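PDB 1ZX2: UBP3-associated protein BRE5 from Saccharomyces cerevisiae, which serves as the cofactor of the deubiquitinating enzyme Ubp3, acting with it to cleave ubiquitin, and contributes an NTF2-like domain, the part present here. Local coordinates for residues D8-F13 against I99-T104. Sequence-based numbering, arbitrary orientation.
Sequences DICFAF and ILIMAT
C10 points its thiol sulfur between I99 and I101, two isoleucines of strand 98-109 that project from the same face of the sheet. Traced outward, C10 meets I101 first: CB lies 4.0 Å from CD1 of I101. One bond further, SG rests 3.6 Å from that same I101 CD1 and equally 3.6 Å from CG2 of I99, two residues earlier on the strand. The sulfur stands anti to its own carbonyl carbon (chi1 -73°), bent back to the N-terminal end of the helix, where both isoleucines can be touched, and it also meets CG1 of I101 at 3.7 Å. Residues 8-13 belong to helix 6-23, which packs across the strongly bent mixed sheet of an NTF2-like domain, the cone-shaped alpha+beta fold in which helices cover the concave side of the sheet. Here the local axes of helix and strand are 10.2 Å apart and inclined at 58°; I9 meets I99, C10 both isoleucines and F13 I101. At one end, I9 turns its branch methyl CG2 to the tip of I99, 3.6 Å from CD1, while F132 of strand 132-141 touches both isoleucines of this pair. At the other, F13 swings its ring out anti to the backbone N (chi1 162°), and I101 CD1, the same methyl that C10 touches, approaches ring atom CD1 obliquely at 3.9 Å; F121 meets the ring edge-to-face. Alternation along the strand sends L100 and M102 to the reverse face, where they pack on I138 and T120, respectively, of the second subunit.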
loop_
_atom_site.group_PDB
_atom_site.type_symbol
_atom_site.label_atom_id
_atom_site.label_comp_id
_atom_site.label_asym_id
_atom_site.label_seq_id
_atom_site.Cartn_x
_atom_site.Cartn_y
_atom_site.Cartn_z
ATOM N N ASP A 8 11.950 13.015 1.518
ATOM C CA ASP A 8 13.148 13.050 0.648
ATOM C C ASP A 8 13.442 11.614 0.210
ATOM O O ASP A 8 13.752 11.374 -0.920
ATOM C CB ASP A 8 14.432 13.506 1.395
ATOM C CG ASP A 8 14.406 14.984 1.889
ATOM O OD1 ASP A 8 13.672 15.818 1.290
ATOM O OD2 ASP A 8 15.122 15.362 2.879
ATOM N N ILE A 9 13.400 10.674 1.149
ATOM C CA ILE A 9 13.744 9.325 0.850
ATOM C C ILE A 9 12.774 8.777 -0.238
ATOM O O ILE A 9 13.188 8.140 -1.196
ATOM C CB ILE A 9 13.690 8.501 2.095
ATOM C CG1 ILE A 9 14.810 8.907 3.077
ATOM C CG2 ILE A 9 13.883 7.048 1.748
ATOM C CD1 ILE A 9 14.673 8.200 4.437
ATOM N N CYS A 10 11.493 9.054 -0.093
ATOM C CA CYS A 10 10.489 8.419 -0.932
ATOM C C CYS A 10 10.520 9.007 -2.307
ATOM O O CYS A 10 10.440 8.272 -3.276
ATOM C CB CYS A 10 9.077 8.558 -0.370
ATOM S SG CYS A 10 8.959 7.480 1.036
ATOM N N PHE A 11 10.640 10.325 -2.377
ATOM C CA PHE A 11 10.726 11.033 -3.660
ATOM C C PHE A 11 12.006 10.608 -4.435
ATOM O O PHE A 11 11.969 10.423 -5.625
ATOM C CB PHE A 11 10.744 12.563 -3.471
ATOM C CG PHE A 11 9.399 13.192 -3.150
ATOM C CD1 PHE A 11 9.302 14.582 -3.076
ATOM C CD2 PHE A 11 8.274 12.452 -2.847
ATOM C CE1 PHE A 11 8.084 15.205 -2.738
ATOM C CE2 PHE A 11 7.055 13.079 -2.532
ATOM C CZ PHE A 11 6.966 14.456 -2.477
ATOM N N ALA A 12 13.115 10.416 -3.735
ATOM C CA ALA A 12 14.317 9.946 -4.423
ATOM C C ALA A 12 14.113 8.534 -4.969
ATOM O O ALA A 12 14.477 8.238 -6.103
ATOM C CB ALA A 12 15.537 9.957 -3.495
ATOM N N PHE A 13 13.575 7.653 -4.130
ATOM C CA PHE A 13 13.362 6.279 -4.522
ATOM C C PHE A 13 12.483 6.173 -5.749
ATOM O O PHE A 13 12.829 5.526 -6.730
ATOM C CB PHE A 13 12.777 5.456 -3.393
ATOM C CG PHE A 13 12.187 4.219 -3.864
ATOM C CD1 PHE A 13 10.831 4.137 -4.063
ATOM C CD2 PHE A 13 13.009 3.137 -4.238
ATOM C CE1 PHE A 13 10.266 2.966 -4.550
ATOM C CE2 PHE A 13 12.432 1.980 -4.760
ATOM C CZ PHE A 13 11.084 1.914 -4.912
ATOM N N ILE A 99 9.843 1.528 5.205
ATOM C CA ILE A 99 8.954 2.554 4.678
ATOM C C ILE A 99 7.880 1.941 3.825
ATOM O O ILE A 99 8.193 1.186 2.950
ATOM C CB ILE A 99 9.753 3.590 3.871
ATOM C CG1 ILE A 99 10.819 4.242 4.758
ATOM C CG2 ILE A 99 8.844 4.722 3.404
ATOM C CD1 ILE A 99 11.807 5.117 4.025
ATOM N N LEU A 100 6.618 2.295 4.085
ATOM C CA LEU A 100 5.481 1.984 3.261
ATOM C C LEU A 100 5.171 3.209 2.388
ATOM O O LEU A 100 5.069 4.307 2.898
ATOM C CB LEU A 100 4.283 1.719 4.181
ATOM C CG LEU A 100 2.934 1.608 3.515
ATOM C CD1 LEU A 100 2.877 0.347 2.652
ATOM C CD2 LEU A 100 1.820 1.537 4.606
ATOM N N ILE A 101 5.062 3.004 1.093
ATOM C CA ILE A 101 4.652 3.997 0.116
ATOM C C ILE A 101 3.434 3.544 -0.602
ATOM O O ILE A 101 3.379 2.369 -1.029
ATOM C CB ILE A 101 5.791 4.188 -0.964
ATOM C CG1 ILE A 101 7.084 4.604 -0.307
ATOM C CG2 ILE A 101 5.465 5.271 -1.935
ATOM C CD1 ILE A 101 8.307 4.701 -1.195
ATOM N N MET A 102 2.469 4.452 -0.824
ATOM C CA MET A 102 1.351 4.173 -1.707
ATOM C C MET A 102 1.296 5.322 -2.659
ATOM O O MET A 102 1.286 6.469 -2.209
ATOM C CB MET A 102 0.006 4.082 -0.943
ATOM C CG MET A 102 -1.209 3.600 -1.795
ATOM S SD MET A 102 -2.825 3.483 -0.845
ATOM C CE MET A 102 -3.170 5.143 -0.990
ATOM N N ALA A 103 1.273 5.061 -3.952
ATOM C CA ALA A 103 1.201 6.118 -4.934
ATOM C C ALA A 103 0.072 5.803 -5.903
ATOM O O ALA A 103 -0.173 4.618 -6.215
ATOM C CB ALA A 103 2.529 6.265 -5.686
ATOM N N THR A 104 -0.679 6.826 -6.314
ATOM C CA THR A 104 -1.642 6.666 -7.375
ATOM C C THR A 104 -1.244 7.569 -8.511
ATOM O O THR A 104 -0.473 8.529 -8.321
ATOM C CB THR A 104 -3.084 6.976 -6.922
ATOM O OG1 THR A 104 -3.262 8.363 -6.569
ATOM C CG2 THR A 104 -3.438 6.166 -5.640
#